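Putative beta-glucosidase (Bifidobacterium adolescentis, PDB 5WAB) hydrolyses beta-glucosidic linkages as a family 3 glycoside hydrolase, and may also release terminal alpha-L-arabinopyranose from ginsenoside Rb2. Local coordinates at residues Ala335-Phe340 against Val404-Gly409; Ala374-Phe379 against Ala392-Thr397; Lys399-Val404 against Ala439-Ile444. All coordinates share one frame; numbering follows the deposited sequence.

Contact 1: residues Ala335-Phe340 against Val404-Gly409; sequences AVIGEF and VLMFLG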
# COMPACT_ATOMS: atom_id res chain seq x y z
N ALA A 335 -23.66 2.64 -24.67
CA ALA A 335 -22.73 1.92 -25.53
C ALA A 335 -21.51 1.54 -24.70
O ALA A 335 -20.76 2.42 -24.27
CB ALA A 335 -22.32 2.77 -26.73
N VAL A 336 -21.32 0.25 -24.47
CA VAL A 336 -20.19 -0.23 -23.70
C VAL A 336 -19.14 -0.72 -24.68
O VAL A 336 -19.41 -1.60 -25.51
CB VAL A 336 -20.61 -1.33 -22.71
CG1 VAL A 336 -19.39 -1.89 -22.00
CG2 VAL A 336 -21.61 -0.78 -21.70
N ILE A 337 -17.95 -0.13 -24.61
CA ILE A 337 -16.85 -0.43 -25.53
C ILE A 337 -15.61 -0.77 -24.73
O ILE A 337 -15.30 -0.11 -23.74
CB ILE A 337 -16.58 0.75 -26.50
CG1 ILE A 337 -17.82 1.08 -27.32
CG2 ILE A 337 -15.42 0.42 -27.44
CD1 ILE A 337 -17.62 2.23 -28.26
N GLY A 338 -14.89 -1.80 -25.17
CA GLY A 338 -13.66 -2.20 -24.49
C GLY A 338 -13.79 -3.61 -23.96
O GLY A 338 -14.72 -3.95 -23.23
N GLU A 339 -12.82 -4.45 -24.33
CA GLU A 339 -12.84 -5.86 -23.95
C GLU A 339 -12.77 -6.05 -22.44
O GLU A 339 -13.15 -7.12 -21.94
CB GLU A 339 -11.69 -6.60 -24.65
CG GLU A 339 -11.67 -8.11 -24.45
CD GLU A 339 -12.95 -8.77 -24.90
OE1 GLU A 339 -13.52 -8.32 -25.92
OE2 GLU A 339 -13.39 -9.74 -24.24
N PHE A 340 -12.28 -5.05 -21.70
CA PHE A 340 -12.24 -5.16 -20.25
C PHE A 340 -13.64 -5.32 -19.66
O PHE A 340 -13.79 -5.87 -18.57
CB PHE A 340 -11.57 -3.92 -19.65
CG PHE A 340 -10.11 -3.79 -19.98
CD1 PHE A 340 -9.17 -4.60 -19.37
CD2 PHE A 340 -9.67 -2.84 -20.88
CE1 PHE A 340 -7.82 -4.48 -19.66
CE2 PHE A 340 -8.33 -2.71 -21.18
CZ PHE A 340 -7.40 -3.53 -20.57
N VAL A 404 -21.36 6.63 -23.87
CA VAL A 404 -20.50 5.50 -24.17
C VAL A 404 -19.57 5.30 -22.98
O VAL A 404 -18.84 6.21 -22.58
CB VAL A 404 -19.72 5.70 -25.49
CG1 VAL A 404 -19.10 7.07 -25.56
CG2 VAL A 404 -18.65 4.63 -25.64
N LEU A 405 -19.64 4.11 -22.39
CA LEU A 405 -18.76 3.69 -21.31
C LEU A 405 -17.62 2.88 -21.92
O LEU A 405 -17.81 1.71 -22.28
CB LEU A 405 -19.53 2.89 -20.27
CG LEU A 405 -20.70 3.64 -19.63
CD1 LEU A 405 -21.45 2.76 -18.64
CD2 LEU A 405 -20.22 4.92 -18.97
N MET A 406 -16.45 3.50 -22.05
CA MET A 406 -15.30 2.86 -22.67
C MET A 406 -14.33 2.39 -21.60
O MET A 406 -13.88 3.19 -20.77
CB MET A 406 -14.59 3.81 -23.63
CG MET A 406 -13.51 3.12 -24.43
SD MET A 406 -12.92 4.18 -25.73
CE MET A 406 -14.47 4.55 -26.54
N PHE A 407 -14.00 1.11 -21.63
CA PHE A 407 -13.16 0.49 -20.61
C PHE A 407 -11.77 0.26 -21.19
O PHE A 407 -11.58 -0.57 -22.08
CB PHE A 407 -13.78 -0.82 -20.12
CG PHE A 407 -15.00 -0.61 -19.26
CD1 PHE A 407 -16.20 -0.20 -19.82
CD2 PHE A 407 -14.94 -0.82 -17.90
CE1 PHE A 407 -17.32 -0.01 -19.04
CE2 PHE A 407 -16.06 -0.63 -17.11
CZ PHE A 407 -17.25 -0.22 -17.68
N LEU A 408 -10.79 1.02 -20.69
CA LEU A 408 -9.42 0.97 -21.17
C LEU A 408 -8.49 0.58 -20.02
O LEU A 408 -8.90 0.46 -18.86
CB LEU A 408 -9.03 2.33 -21.74
CG LEU A 408 -10.06 2.90 -22.72
CD1 LEU A 408 -9.70 4.33 -23.14
CD2 LEU A 408 -10.18 1.98 -23.94
N GLY A 409 -7.22 0.40 -20.35
CA GLY A 409 -6.25 0.10 -19.33
C GLY A 409 -5.20 -0.87 -19.82
O GLY A 409 -5.00 -1.05 -21.02

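Contact 2: residues Ala374-Phe379 against Ala392-Thr397; sequences AFAPGF and AEAVET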
# COMPACT_ATOMS: atom_id res chain seq x y z
N ALA A 374 -25.44 -1.74 -25.82
CA ALA A 374 -24.82 -2.27 -27.03
C ALA A 374 -23.33 -2.40 -26.75
O ALA A 374 -22.68 -1.42 -26.39
CB ALA A 374 -25.08 -1.37 -28.23
N PHE A 375 -22.80 -3.61 -26.92
CA PHE A 375 -21.41 -3.88 -26.62
C PHE A 375 -20.60 -4.06 -27.90
O PHE A 375 -21.08 -4.66 -28.87
CB PHE A 375 -21.27 -5.13 -25.75
CG PHE A 375 -19.85 -5.58 -25.56
CD1 PHE A 375 -18.97 -4.83 -24.80
CD2 PHE A 375 -19.41 -6.77 -26.11
CE1 PHE A 375 -17.67 -5.25 -24.61
CE2 PHE A 375 -18.11 -7.20 -25.92
CZ PHE A 375 -17.24 -6.43 -25.17
N ALA A 376 -19.39 -3.52 -27.89
CA ALA A 376 -18.43 -3.72 -28.95
C ALA A 376 -17.07 -3.88 -28.28
O ALA A 376 -16.69 -3.03 -27.46
CB ALA A 376 -18.42 -2.57 -29.95
N PRO A 377 -16.34 -4.96 -28.59
CA PRO A 377 -15.02 -5.12 -27.95
C PRO A 377 -14.07 -3.98 -28.26
O PRO A 377 -13.33 -3.53 -27.38
CB PRO A 377 -14.51 -6.45 -28.54
CG PRO A 377 -15.75 -7.16 -29.02
CD PRO A 377 -16.68 -6.08 -29.48
N GLY A 378 -14.09 -3.48 -29.49
CA GLY A 378 -13.22 -2.38 -29.89
C GLY A 378 -11.78 -2.75 -30.11
O GLY A 378 -11.19 -2.39 -31.14
N PHE A 379 -11.19 -3.47 -29.17
CA PHE A 379 -9.78 -3.85 -29.25
C PHE A 379 -9.60 -5.18 -28.54
O PHE A 379 -10.49 -5.67 -27.85
CB PHE A 379 -8.89 -2.76 -28.65
CG PHE A 379 -9.24 -2.40 -27.23
CD1 PHE A 379 -8.62 -3.04 -26.16
CD2 PHE A 379 -10.18 -1.43 -26.95
CE1 PHE A 379 -8.94 -2.72 -24.86
CE2 PHE A 379 -10.51 -1.10 -25.65
CZ PHE A 379 -9.89 -1.74 -24.60
N ALA A 392 -14.11 -0.19 -36.22
CA ALA A 392 -15.26 0.35 -36.92
C ALA A 392 -16.57 -0.05 -36.25
O ALA A 392 -17.51 0.75 -36.20
CB ALA A 392 -15.24 -0.10 -38.38
N GLU A 393 -16.66 -1.29 -35.76
CA GLU A 393 -17.87 -1.70 -35.05
C GLU A 393 -18.08 -0.85 -33.81
O GLU A 393 -19.22 -0.45 -33.51
CB GLU A 393 -17.78 -3.18 -34.65
CG GLU A 393 -19.02 -3.66 -33.90
CD GLU A 393 -18.78 -4.91 -33.06
OE1 GLU A 393 -17.63 -5.40 -33.02
OE2 GLU A 393 -19.75 -5.38 -32.43
N ALA A 394 -17.01 -0.54 -33.08
CA ALA A 394 -17.14 0.29 -31.89
C ALA A 394 -17.56 1.70 -32.24
O ALA A 394 -18.20 2.38 -31.43
CB ALA A 394 -15.83 0.30 -31.10
N VAL A 395 -17.20 2.18 -33.44
CA VAL A 395 -17.64 3.50 -33.87
C VAL A 395 -19.12 3.49 -34.23
O VAL A 395 -19.85 4.45 -33.95
CB VAL A 395 -16.77 4.02 -35.03
CG1 VAL A 395 -17.35 5.31 -35.58
CG2 VAL A 395 -15.35 4.25 -34.56
N GLU A 396 -19.59 2.42 -34.88
CA GLU A 396 -21.02 2.34 -35.19
C GLU A 396 -21.83 2.27 -33.91
O GLU A 396 -22.91 2.87 -33.81
CB GLU A 396 -21.31 1.14 -36.08
CG GLU A 396 -20.90 1.35 -37.52
CD GLU A 396 -21.75 2.39 -38.22
OE1 GLU A 396 -22.98 2.41 -37.99
OE2 GLU A 396 -21.19 3.20 -38.99
N THR A 397 -21.33 1.54 -32.91
CA THR A 397 -21.87 1.65 -31.58
C THR A 397 -21.43 3.01 -31.03
O THR A 397 -20.51 3.63 -31.56
CB THR A 397 -21.37 0.49 -30.71
OG1 THR A 397 -21.67 -0.75 -31.37
CG2 THR A 397 -22.08 0.47 -29.38
O HOH W 1 -15.99 -4.01 -31.81

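Contact 3: residues Lys399-Val404 against Ala439-Ile444; sequences KNADVV and AENKNI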
# COMPACT_ATOMS: atom_id res chain seq x y z
N LYS A 399 -22.22 5.68 -31.68
CA LYS A 399 -22.82 6.64 -32.59
C LYS A 399 -24.32 6.65 -32.38
O LYS A 399 -24.97 7.69 -32.54
CB LYS A 399 -22.47 6.27 -34.04
CG LYS A 399 -22.98 7.26 -35.08
CD LYS A 399 -22.51 6.87 -36.48
CE LYS A 399 -22.99 7.88 -37.51
NZ LYS A 399 -22.45 7.58 -38.86
N ASN A 400 -24.86 5.51 -31.96
CA ASN A 400 -26.25 5.36 -31.58
C ASN A 400 -26.31 5.15 -30.07
O ASN A 400 -26.56 4.04 -29.58
CB ASN A 400 -26.87 4.16 -32.32
CG ASN A 400 -26.51 4.15 -33.80
OD1 ASN A 400 -26.50 5.18 -34.47
ND2 ASN A 400 -26.20 2.96 -34.31
N ALA A 401 -26.06 6.22 -29.31
CA ALA A 401 -26.06 6.06 -27.86
C ALA A 401 -26.03 7.41 -27.16
O ALA A 401 -25.42 8.37 -27.65
CB ALA A 401 -24.88 5.21 -27.38
N ASP A 402 -26.67 7.45 -25.99
CA ASP A 402 -26.61 8.64 -25.15
C ASP A 402 -25.22 8.80 -24.54
O ASP A 402 -24.60 9.87 -24.64
CB ASP A 402 -27.66 8.56 -24.04
CG ASP A 402 -29.08 8.63 -24.57
OD1 ASP A 402 -29.30 9.26 -25.63
OD2 ASP A 402 -29.97 8.06 -23.92
N VAL A 403 -24.72 7.74 -23.91
CA VAL A 403 -23.42 7.76 -23.25
C VAL A 403 -22.67 6.50 -23.65
O VAL A 403 -23.26 5.43 -23.79
CB VAL A 403 -23.56 7.83 -21.71
CG1 VAL A 403 -22.20 8.00 -21.05
CG2 VAL A 403 -24.49 8.96 -21.30
N VAL A 404 -21.36 6.63 -23.87
CA VAL A 404 -20.50 5.50 -24.17
C VAL A 404 -19.57 5.30 -22.98
O VAL A 404 -18.84 6.21 -22.58
CB VAL A 404 -19.72 5.70 -25.49
CG1 VAL A 404 -19.10 7.07 -25.56
CG2 VAL A 404 -18.65 4.63 -25.64
N ALA A 439 -14.75 11.21 -32.24
CA ALA A 439 -15.14 11.96 -33.43
C ALA A 439 -16.63 11.84 -33.71
O ALA A 439 -17.20 12.71 -34.38
CB ALA A 439 -14.35 11.49 -34.65
N GLU A 440 -17.28 10.77 -33.22
CA GLU A 440 -18.70 10.58 -33.45
C GLU A 440 -19.56 10.74 -32.21
O GLU A 440 -20.78 10.88 -32.33
CB GLU A 440 -18.97 9.19 -34.05
CG GLU A 440 -19.94 9.21 -35.22
CD GLU A 440 -19.39 9.97 -36.42
OE1 GLU A 440 -18.25 9.67 -36.84
OE2 GLU A 440 -20.09 10.86 -36.94
N ASN A 441 -18.96 10.73 -31.02
CA ASN A 441 -19.73 10.89 -29.78
C ASN A 441 -18.79 11.42 -28.71
O ASN A 441 -17.85 10.73 -28.31
CB ASN A 441 -20.35 9.56 -29.36
CG ASN A 441 -21.45 9.73 -28.32
OD1 ASN A 441 -21.44 10.68 -27.54
ND2 ASN A 441 -22.40 8.80 -28.30
N LYS A 442 -19.06 12.62 -28.22
CA LYS A 442 -18.21 13.26 -27.24
C LYS A 442 -18.57 12.89 -25.81
O LYS A 442 -17.76 13.14 -24.90
CB LYS A 442 -18.27 14.79 -27.41
CG LYS A 442 -18.52 15.23 -28.85
CD LYS A 442 -17.97 16.62 -29.14
CE LYS A 442 -16.49 16.56 -29.50
NZ LYS A 442 -16.24 15.80 -30.76
N ASN A 443 -19.73 12.29 -25.59
CA ASN A 443 -20.18 11.91 -24.24
C ASN A 443 -19.56 10.56 -23.91
O ASN A 443 -20.20 9.51 -23.96
CB ASN A 443 -21.70 11.86 -24.17
CG ASN A 443 -22.32 13.23 -24.26
OD1 ASN A 443 -21.80 14.20 -23.71
ND2 ASN A 443 -23.44 13.33 -24.98
N ILE A 444 -18.28 10.60 -23.55
CA ILE A 444 -17.48 9.41 -23.28
C ILE A 444 -17.10 9.40 -21.81
O ILE A 444 -16.66 10.42 -21.27
CB ILE A 444 -16.23 9.36 -24.16
CG1 ILE A 444 -16.61 9.42 -25.64
CG2 ILE A 444 -15.43 8.11 -23.86
CD1 ILE A 444 -15.45 9.28 -26.58

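Contact 1: residues Ala335-Phe340 against Val404-Gly409
Ile337 and Val404 cross obliquely on one face of a parallel strand pair, with Ile337 CD1 3.7 Å from Val404 CG2. Ile337 CG1 stands anti to its carbonyl carbon, and the straight chain beyond it carries CD1 to that methyl; the bend at chi3 of Met406 brings its CE close to the same CD1. The short Ala335 suits the place beside the branched Val404, their CB atoms 4.1 Å apart. On the other face Val336 turns CG1 anti to its backbone N, so that this methyl meets Phe407 CE1 obliquely at 4.1 Å. Past the strand end, Phe340 presents the edge of its ring to a carbonyl: CD2 lies 3.2 Å from Phe407 O, close to the ring plane. Three backbone bonds set the register, among them Phe407 N to Ile337 O at 2.8 Å, nearly along the C=O axis. Gly338 has to be glycine, since a CB there would fall 2.3 Å from Phe407 O. Strand 373-376 flanks the pair on one side and strand 444-449 on the other; helices 388-399 and 428-438 cover the face of Ile337 and Met406, while Phe362 meets the ring of Phe407.

Contact 2: residues Ala374-Phe379 against Ala392-Thr397
A beta-alpha-beta crossover begins here: strand 373-376, the outermost on this side of the sheet, leads into helix 388-399, which runs back over it before strand 403-409. The segment axes come within 8.0 Å at an angle of 158°, an approach that small residues allow. Ala376 points its CB at the helix backbone, 3.7 Å from Ala394 CA, and Ala394 CB rests 3.9 Å from Gly378 CA, where positive phi (75°) suits glycine. One turn along, Thr397 holds CG2 anti to its backbone N and lays that methyl 3.7 Å from Ala374 CB, while its OG1 makes a weak bond to Glu393 O. Glu393, extended with CG anti to the backbone N, crosses Pro377 obliquely and sets its own CD 3.9 Å from Ala376 CB. A water 2.5 Å from Glu393 OE1 donates to that oxygen and accepts from Gly378 N at 3.0 Å. An alanine in place of Glu393 would remove the carboxylate that accepts from the water, and would probably break this bridge and thin the cover over Ala376. Helix and strand thus meet largely through methyl groups, with no direct hydrogen bond, and the water relays the turn's N-H to a probably charged oxygen.

Contact 3: residues Lys399-Val404 against Ala439-Ile444
An Asx turn built on Asn441 closes the loop leading into strand 444-449 and ties it to the loop before the neighbouring parallel strand 403-409. Asn441 OD1 accepts from Asn443 N at 3.1 Å. Asn441 ND2 is shared between Ala398 O of helix 388-399, its stronger partner, and Ala401 O, 3.1 Å away, which it meets from above the carbonyl plane at a bent 136°. The next residue but one, Asn443, is the centre of an inverse gamma turn, which delivers its O to Val404 N in a nearly straight bond of 3.1 Å. Val404 and Ile444 run abreast; Val404 turns CG1 into the cramped slot flanked by its backbone N and C (chi1 46°), which sets this methyl 3.4 Å from Ile444 CG1. On the solvent-exposed side the extended Lys399 runs alongside Glu440, their CG atoms 3.6 Å apart, but Lys399 NZ stays 4.5 Å from Glu440 OE2, too far for a salt bridge. Asparagine suits the buried place of Asn441 because its amide both gives and accepts: one flat group satisfies two carbonyls of the 398-401 backbone and shapes its own turn, while the lysine-glutamate pair probably adds no more than a mild attraction.

Overall arrangement
All three contacts lie on one sheet of the alpha/beta domain that follows the TIM-barrel domain in family 3 enzymes. Contact 1 pairs two inner strands, contact 2 lays the crossover helix on the outermost strand, next to 334-337, and contact 3 joins the loops before strands 403-409 and 444-449. Their centres are about 9 Å (contacts 1 and 2), 12 Å (1 and 3) and 11 Å (2 and 3) apart. Val336 N probably bonds Ala374 O at 2.9 Å, linking contacts 1 and 2, while Ala335 N probably bonds Val403 O at 3.0 Å and Val404 is shared, linking contacts 1 and 3. Contact 2 is nested in the loop that contact 1 closes.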